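Local coordinates for Mgp-operon protein 3 (Mycoplasma pneumoniae, PDB 6RJ1) that probably serves as a membrane-anchored extracellular adhesin that helps this human pathogen attach to host cells, at residues N176-A180 and I760-S765; D224-R230 and S244-G250. All coordinates share one frame; numbering follows the deposited sequence.

Interaction 1: N176-A180 and I760-S765; sequences NAGLA and ISTLES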
ATOM      1  N   ASN A 176      -7.160  16.808   1.810  1.00 64.24           N
ATOM      2  CA  ASN A 176      -7.239  16.747   0.342  1.00 63.80           C
ATOM      3  C   ASN A 176      -6.347  17.793  -0.357  1.00 65.94           C
ATOM      4  O   ASN A 176      -5.626  17.427  -1.282  1.00 65.53           O
ATOM      5  CB  ASN A 176      -8.703  16.866  -0.135  1.00 63.51           C
ATOM      6  CG  ASN A 176      -9.496  15.582  -0.089  1.00 79.77           C
ATOM      7  OD1 ASN A 176      -8.962  14.460  -0.150  1.00 70.11           O
ATOM      8  ND2 ASN A 176     -10.804  15.724  -0.016  1.00 73.59           N
ATOM      9  N   ALA A 177      -6.362  19.071   0.106  1.00 60.99           N
ATOM     10  CA  ALA A 177      -5.534  20.153  -0.446  1.00 60.30           C
ATOM     11  C   ALA A 177      -4.034  19.900  -0.219  1.00 64.11           C
ATOM     12  O   ALA A 177      -3.201  20.340  -1.020  1.00 63.71           O
ATOM     13  CB  ALA A 177      -5.941  21.487   0.145  1.00 60.91           C
ATOM     14  N   GLY A 178      -3.717  19.172   0.853  1.00 60.02           N
ATOM     15  CA  GLY A 178      -2.360  18.760   1.179  1.00 59.64           C
ATOM     16  C   GLY A 178      -1.821  17.816   0.121  1.00 64.53           C
ATOM     17  O   GLY A 178      -0.630  17.838  -0.156  1.00 65.14           O
ATOM     18  N   LEU A 179      -2.689  16.991  -0.503  1.00 60.30           N
ATOM     19  CA  LEU A 179      -2.279  16.076  -1.570  1.00 59.84           C
ATOM     20  C   LEU A 179      -2.145  16.784  -2.932  1.00 63.92           C
ATOM     21  O   LEU A 179      -1.404  16.305  -3.797  1.00 63.45           O
ATOM     22  CB  LEU A 179      -3.255  14.888  -1.689  1.00 59.63           C
ATOM     23  CG  LEU A 179      -3.089  13.659  -0.772  1.00 64.27           C
ATOM     24  CD1 LEU A 179      -1.659  13.485  -0.234  1.00 64.20           C
ATOM     25  CD2 LEU A 179      -4.107  13.644   0.311  1.00 66.07           C
ATOM     26  N   ALA A 180      -2.870  17.910  -3.118  1.00 60.78           N
ATOM     27  CA  ALA A 180      -2.920  18.698  -4.356  1.00 60.75           C
ATOM     28  C   ALA A 180      -1.608  19.401  -4.723  1.00 66.44           C
ATOM     29  O   ALA A 180      -1.128  20.248  -3.975  1.00 66.76           O
ATOM     30  CB  ALA A 180      -4.064  19.707  -4.296  1.00 61.14           C
ATOM     31  N   ILE A 760      -8.427  18.706  -6.855  1.00 72.68           N
ATOM     32  CA  ILE A 760      -8.081  18.075  -5.570  1.00 71.35           C
ATOM     33  C   ILE A 760      -8.211  19.064  -4.399  1.00 75.35           C
ATOM     34  O   ILE A 760      -8.863  18.751  -3.398  1.00 75.20           O
ATOM     35  CB  ILE A 760      -6.689  17.373  -5.605  1.00 73.26           C
ATOM     36  CG1 ILE A 760      -6.533  16.446  -6.829  1.00 72.30           C
ATOM     37  CG2 ILE A 760      -6.422  16.617  -4.305  1.00 73.82           C
ATOM     38  CD1 ILE A 760      -5.112  15.980  -7.086  1.00 70.88           C
ATOM     39  N   SER A 761      -7.626  20.263  -4.555  1.00 71.21           N
ATOM     40  CA  SER A 761      -7.640  21.310  -3.539  1.00 70.59           C
ATOM     41  C   SER A 761      -9.047  21.782  -3.166  1.00 75.97           C
ATOM     42  O   SER A 761      -9.243  22.186  -2.022  1.00 76.20           O
ATOM     43  CB  SER A 761      -6.749  22.479  -3.947  1.00 71.74           C
ATOM     44  OG  SER A 761      -7.123  22.997  -5.212  1.00 76.37           O
ATOM     45  N   THR A 762     -10.028  21.704  -4.098  1.00 73.21           N
ATOM     46  CA  THR A 762     -11.410  22.145  -3.822  1.00 73.15           C
ATOM     47  C   THR A 762     -12.326  20.989  -3.360  1.00 76.96           C
ATOM     48  O   THR A 762     -13.428  21.252  -2.870  1.00 76.05           O
ATOM     49  CB  THR A 762     -12.004  22.937  -4.990  1.00 78.89           C
ATOM     50  OG1 THR A 762     -12.134  22.092  -6.130  1.00 79.88           O
ATOM     51  CG2 THR A 762     -11.184  24.173  -5.329  1.00 76.94           C
ATOM     52  N   LEU A 763     -11.847  19.725  -3.473  1.00 73.70           N
ATOM     53  CA  LEU A 763     -12.556  18.520  -3.039  1.00 73.19           C
ATOM     54  C   LEU A 763     -12.686  18.529  -1.514  1.00 79.43           C
ATOM     55  O   LEU A 763     -11.694  18.738  -0.804  1.00 78.81           O
ATOM     56  CB  LEU A 763     -11.827  17.249  -3.518  1.00 72.74           C
ATOM     57  CG  LEU A 763     -12.617  15.934  -3.480  1.00 76.41           C
ATOM     58  CD1 LEU A 763     -13.619  15.849  -4.623  1.00 76.30           C
ATOM     59  CD2 LEU A 763     -11.686  14.743  -3.528  1.00 75.94           C
ATOM     60  N   GLU A 764     -13.935  18.352  -1.031  1.00 77.90           N
ATOM     61  CA  GLU A 764     -14.333  18.356   0.379  1.00 77.91           C
ATOM     62  C   GLU A 764     -14.565  16.926   0.861  1.00 81.31           C
ATOM     63  O   GLU A 764     -15.402  16.215   0.297  1.00 81.47           O
ATOM     64  CB  GLU A 764     -15.629  19.173   0.573  1.00 79.40           C
ATOM     65  CG  GLU A 764     -15.527  20.656   0.245  1.00 94.81           C
ATOM     66  CD  GLU A 764     -16.856  21.391   0.142  1.00125.99           C
ATOM     67  OE1 GLU A 764     -16.982  22.259  -0.752  1.00122.94           O
ATOM     68  OE2 GLU A 764     -17.774  21.103   0.948  1.00123.88           O
ATOM     69  N   SER A 765     -13.858  16.513   1.918  1.00 76.56           N
ATOM     70  CA  SER A 765     -14.031  15.172   2.465  1.00 75.76           C
ATOM     71  C   SER A 765     -15.150  15.116   3.492  1.00 78.96           C
ATOM     72  O   SER A 765     -15.205  15.958   4.394  1.00 78.04           O
ATOM     73  CB  SER A 765     -12.734  14.665   3.081  1.00 79.00           C
ATOM     74  OG  SER A 765     -12.947  13.469   3.818  1.00 89.12           O
TER

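Interaction 2: D224-R230 and S244-G250; sequences DKGRAYR and STKEGKG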
ATOM      1  N   ASP A 224       8.270  21.729  -6.854  1.00 65.83           N
ATOM      2  CA  ASP A 224       8.855  22.884  -6.163  1.00 66.76           C
ATOM      3  C   ASP A 224       8.212  23.216  -4.806  1.00 70.75           C
ATOM      4  O   ASP A 224       8.875  23.793  -3.939  1.00 71.24           O
ATOM      5  CB  ASP A 224       8.840  24.120  -7.087  1.00 69.17           C
ATOM      6  CG  ASP A 224       7.466  24.636  -7.483  1.00 80.58           C
ATOM      7  OD1 ASP A 224       6.547  23.802  -7.674  1.00 80.13           O
ATOM      8  OD2 ASP A 224       7.315  25.882  -7.630  1.00 87.51           O
ATOM      9  N   LYS A 225       6.920  22.886  -4.643  1.00 66.47           N
ATOM     10  CA  LYS A 225       6.130  23.136  -3.430  1.00 65.28           C
ATOM     11  C   LYS A 225       5.441  21.850  -2.981  1.00 67.28           C
ATOM     12  O   LYS A 225       5.393  20.872  -3.741  1.00 65.95           O
ATOM     13  CB  LYS A 225       5.062  24.225  -3.696  1.00 67.20           C
ATOM     14  CG  LYS A 225       5.632  25.614  -3.935  1.00 80.62           C
ATOM     15  CD  LYS A 225       4.538  26.646  -4.171  1.00 88.43           C
ATOM     16  CE  LYS A 225       5.028  28.064  -3.987  1.00 96.10           C
ATOM     17  NZ  LYS A 225       5.946  28.492  -5.078  1.00104.76           N
ATOM     18  N   GLY A 226       4.904  21.877  -1.760  1.00 62.97           N
ATOM     19  CA  GLY A 226       4.136  20.775  -1.193  1.00 62.07           C
ATOM     20  C   GLY A 226       4.853  19.810  -0.279  1.00 64.97           C
ATOM     21  O   GLY A 226       5.970  20.079   0.185  1.00 65.20           O
ATOM     22  N   ARG A 227       4.182  18.660  -0.024  1.00 59.71           N
ATOM     23  CA  ARG A 227       4.646  17.534   0.800  1.00 58.40           C
ATOM     24  C   ARG A 227       6.056  17.136   0.387  1.00 63.00           C
ATOM     25  O   ARG A 227       6.384  17.132  -0.807  1.00 63.05           O
ATOM     26  CB  ARG A 227       3.732  16.303   0.679  1.00 54.95           C
ATOM     27  CG  ARG A 227       2.250  16.577   0.445  1.00 53.01           C
ATOM     28  CD  ARG A 227       1.351  15.922   1.481  1.00 61.38           C
ATOM     29  NE  ARG A 227       1.624  14.494   1.595  1.00 73.34           N
ATOM     30  CZ  ARG A 227       1.849  13.858   2.735  1.00 89.33           C
ATOM     31  NH1 ARG A 227       2.127  12.568   2.735  1.00 88.16           N
ATOM     32  NH2 ARG A 227       1.784  14.507   3.889  1.00 73.96           N
ATOM     33  N   ALA A 228       6.897  16.833   1.379  1.00 58.91           N
ATOM     34  CA  ALA A 228       8.286  16.500   1.149  1.00 57.46           C
ATOM     35  C   ALA A 228       8.509  15.218   0.368  1.00 62.83           C
ATOM     36  O   ALA A 228       7.820  14.218   0.578  1.00 63.56           O
ATOM     37  CB  ALA A 228       9.032  16.449   2.459  1.00 57.45           C
ATOM     38  N   TYR A 229       9.463  15.288  -0.566  1.00 58.80           N
ATOM     39  CA  TYR A 229      10.005  14.200  -1.356  1.00 58.52           C
ATOM     40  C   TYR A 229      11.454  14.198  -0.934  1.00 65.73           C
ATOM     41  O   TYR A 229      12.109  15.252  -0.964  1.00 67.22           O
ATOM     42  CB  TYR A 229       9.876  14.465  -2.860  1.00 58.95           C
ATOM     43  CG  TYR A 229       8.497  14.165  -3.394  1.00 59.96           C
ATOM     44  CD1 TYR A 229       8.121  12.862  -3.724  1.00 60.05           C
ATOM     45  CD2 TYR A 229       7.556  15.178  -3.552  1.00 61.47           C
ATOM     46  CE1 TYR A 229       6.843  12.577  -4.205  1.00 60.30           C
ATOM     47  CE2 TYR A 229       6.278  14.908  -4.036  1.00 61.82           C
ATOM     48  CZ  TYR A 229       5.925  13.606  -4.365  1.00 66.44           C
ATOM     49  OH  TYR A 229       4.658  13.351  -4.847  1.00 62.44           O
ATOM     50  N   ARG A 230      11.937  13.067  -0.426  1.00 62.25           N
ATOM     51  CA  ARG A 230      13.308  13.049   0.060  1.00 62.11           C
ATOM     52  C   ARG A 230      14.123  11.890  -0.500  1.00 66.33           C
ATOM     53  O   ARG A 230      13.571  10.852  -0.873  1.00 65.88           O
ATOM     54  CB  ARG A 230      13.343  13.055   1.611  1.00 60.90           C
ATOM     55  CG  ARG A 230      12.769  14.297   2.295  1.00 63.49           C
ATOM     56  CD  ARG A 230      13.717  15.482   2.268  1.00 67.22           C
ATOM     57  NE  ARG A 230      13.158  16.671   2.923  1.00 73.51           N
ATOM     58  CZ  ARG A 230      12.437  17.604   2.301  1.00 83.93           C
ATOM     59  NH1 ARG A 230      11.966  18.645   2.974  1.00 62.09           N
ATOM     60  NH2 ARG A 230      12.169  17.493   1.003  1.00 70.55           N
ATOM     61  N   SER A 244      -0.792  21.937  -0.554  1.00 73.34           N
ATOM     62  CA  SER A 244       0.466  21.741  -1.273  1.00 72.54           C
ATOM     63  C   SER A 244       0.604  22.597  -2.543  1.00 77.24           C
ATOM     64  O   SER A 244       1.662  22.608  -3.179  1.00 76.89           O
ATOM     65  CB  SER A 244       0.686  20.269  -1.576  1.00 74.14           C
ATOM     66  OG  SER A 244       1.269  19.640  -0.451  1.00 78.42           O
ATOM     67  N   THR A 245      -0.461  23.321  -2.890  1.00 74.32           N
ATOM     68  CA  THR A 245      -0.519  24.243  -4.014  1.00 74.57           C
ATOM     69  C   THR A 245       0.007  25.613  -3.533  1.00 78.82           C
ATOM     70  O   THR A 245       0.428  26.440  -4.347  1.00 78.32           O
ATOM     71  CB  THR A 245      -1.952  24.195  -4.606  1.00 86.21           C
ATOM     72  OG1 THR A 245      -1.969  23.284  -5.707  1.00 87.66           O
ATOM     73  CG2 THR A 245      -2.514  25.565  -5.020  1.00 86.25           C
ATOM     74  N   LYS A 246       0.040  25.814  -2.201  1.00 76.36           N
ATOM     75  CA  LYS A 246       0.452  27.072  -1.572  1.00 76.67           C
ATOM     76  C   LYS A 246       1.699  26.973  -0.692  1.00 80.89           C
ATOM     77  O   LYS A 246       2.557  27.853  -0.762  1.00 80.02           O
ATOM     78  CB  LYS A 246      -0.725  27.673  -0.780  1.00 79.03           C
ATOM     79  CG  LYS A 246      -1.734  28.371  -1.683  1.00101.91           C
ATOM     80  CD  LYS A 246      -3.135  28.411  -1.081  1.00116.05           C
ATOM     81  CE  LYS A 246      -4.098  29.259  -1.890  1.00130.43           C
ATOM     82  NZ  LYS A 246      -4.389  28.680  -3.232  1.00141.18           N
ATOM     83  N   GLU A 247       1.793  25.925   0.142  1.00 78.22           N
ATOM     84  CA  GLU A 247       2.915  25.753   1.069  1.00 77.89           C
ATOM     85  C   GLU A 247       3.711  24.470   0.824  1.00 81.10           C
ATOM     86  O   GLU A 247       3.341  23.671  -0.037  1.00 81.26           O
ATOM     87  CB  GLU A 247       2.442  25.865   2.537  1.00 79.33           C
ATOM     88  CG  GLU A 247       1.910  27.243   2.919  1.00 89.68           C
ATOM     89  CD  GLU A 247       2.820  28.451   2.754  1.00108.98           C
ATOM     90  OE1 GLU A 247       2.276  29.570   2.607  1.00111.56           O
ATOM     91  OE2 GLU A 247       4.062  28.294   2.788  1.00 97.59           O
ATOM     92  N   GLY A 248       4.804  24.304   1.569  1.00 75.83           N
ATOM     93  CA  GLY A 248       5.718  23.178   1.439  1.00 74.32           C
ATOM     94  C   GLY A 248       6.822  23.483   0.440  1.00 76.81           C
ATOM     95  O   GLY A 248       6.737  24.464  -0.307  1.00 76.96           O
ATOM     96  N   LYS A 249       7.876  22.654   0.424  1.00 71.68           N
ATOM     97  CA  LYS A 249       9.006  22.838  -0.494  1.00 70.26           C
ATOM     98  C   LYS A 249       9.216  21.646  -1.455  1.00 72.97           C
ATOM     99  O   LYS A 249      10.164  21.654  -2.235  1.00 72.10           O
ATOM    100  CB  LYS A 249      10.298  23.186   0.273  1.00 71.10           C
ATOM    101  CG  LYS A 249      10.285  24.566   0.907  1.00 74.28           C
ATOM    102  CD  LYS A 249      10.324  25.690  -0.119  1.00 77.35           C
ATOM    103  CE  LYS A 249       9.771  26.981   0.424  1.00 83.45           C
ATOM    104  NZ  LYS A 249       9.784  28.056  -0.607  1.00 93.80           N
ATOM    105  N   GLY A 250       8.313  20.668  -1.414  1.00 68.80           N
ATOM    106  CA  GLY A 250       8.367  19.489  -2.267  1.00 68.32           C
ATOM    107  C   GLY A 250       9.674  18.740  -2.140  1.00 72.73           C
ATOM    108  O   GLY A 250      10.041  18.320  -1.037  1.00 72.77           O
TER

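Interaction 1: N176-A180 and I760-S765
Asn176 reaches across to the turn at Ile760–Leu763 and offers a compact example of how one amide can join a short helix to a loop distant in sequence. Its CB already lies against the partner, 3.6 Å from Leu763 O. With CG anti to its own carbonyl carbon (chi1 -82°), the torsion sets CG beside the backbone N, where it lies near Leu763 O and, slightly farther off, Leu763 CD2. At the tip the two amide atoms take different partners. ND2 gives Leu763 O a weak hydrogen bond of 3.2 Å, at 154° at the hydrogen, while resting 3.8 Å from Leu763 CD2 and near Ser765 CB. OD1 accepts from Ser774 N, farther along the same loop, so both amide atoms bind one loop. Ala177 of the short, weakly bonded helix 176-179 and Ala180 just after it add apolar contacts: Ala180 CB packs 3.7 Å from Ile760 CB, and Ala177 meets Ser761 with their CA atoms 3.9 Å apart. Ile760 and Leu763 also touch Val669 of helix 666-673, and Ser761 OG bonds to Asp664. The receiving segment is a type I turn closed by Leu763 N to Ile760 O. Since the sole hydrogen bond between the segments is weak, the junction probably rests largely on apolar packing of Ala177, Ala180, Ile760 and Leu763, with the buried amide satisfied by bonding at both its nitrogen and its oxygen.

Interaction 2: D224-R230 and S244-G250
The guanidinium of Arg230 meets Gly250 O at its edge, near the plane, while Ala228 CB lies over one face, 3.5 Å above it and displaced toward the rim. The ring of Tyr229 likewise presents an edge to Gly250, whose carbonyl carbon lies near the ring plane; the Tyr229 hydroxyl continues to Asn655. Both residues form the short strand 229-230, which pairs antiparallel with strand 165-167 in a mixed sheet, and the contact ties the loop entering that strand to the loop leading into helix 253-267. Gly250 O is the shared acceptor. Tyr229 N reaches it from above the carbonyl plane at 3.1 Å, whereas Arg230 NH2 lies in that plane, also at 3.1 Å, and bonds Tyr229 O as well. A bend at chi2 (-78°) brings the arginine back along its own strand, so that NH2 grips two carbonyls at once. Farther along, Gly250 N donates to Gly226 O at 2.9 Å, again from above the carbonyl plane, and Gly226 N gives a weak bond to Glu247 O. Gly226, Gly248 and Gly250 all have positive phi, and Lys225 CA makes a CA-H...O contact of 3.4 Å with Gly248 O. Arg227 directs its guanidinium elsewhere, to Glu240 and Glu167. Its backbone N donates instead to Ser244 OG at 3.1 Å, and this same hydroxyl is hydrogen-bonded to Gly178 O.

Overall arrangement
Interactions 1 and 2 are neighbours, their centres about 14 Å apart on the same side of the chain's centre. Along the sequence the second is nested within the first: 224-230 and 244-250 fall inside the long excursion between 176-180 and 760-765. Helix 176-179 is the shared piece. It faces the 760-765 turn, and it also meets the other contact, where Ala177 O and Ser244 N form a probable hydrogen bond of 2.9 Å and Gly178 O packs on Arg227 CG. The helix thus links the local loop pairing, beside strand 229-230, to 760-765, a segment 580 residues beyond the helix, joining sequence-distant parts of this adhesin's N-domain through loops.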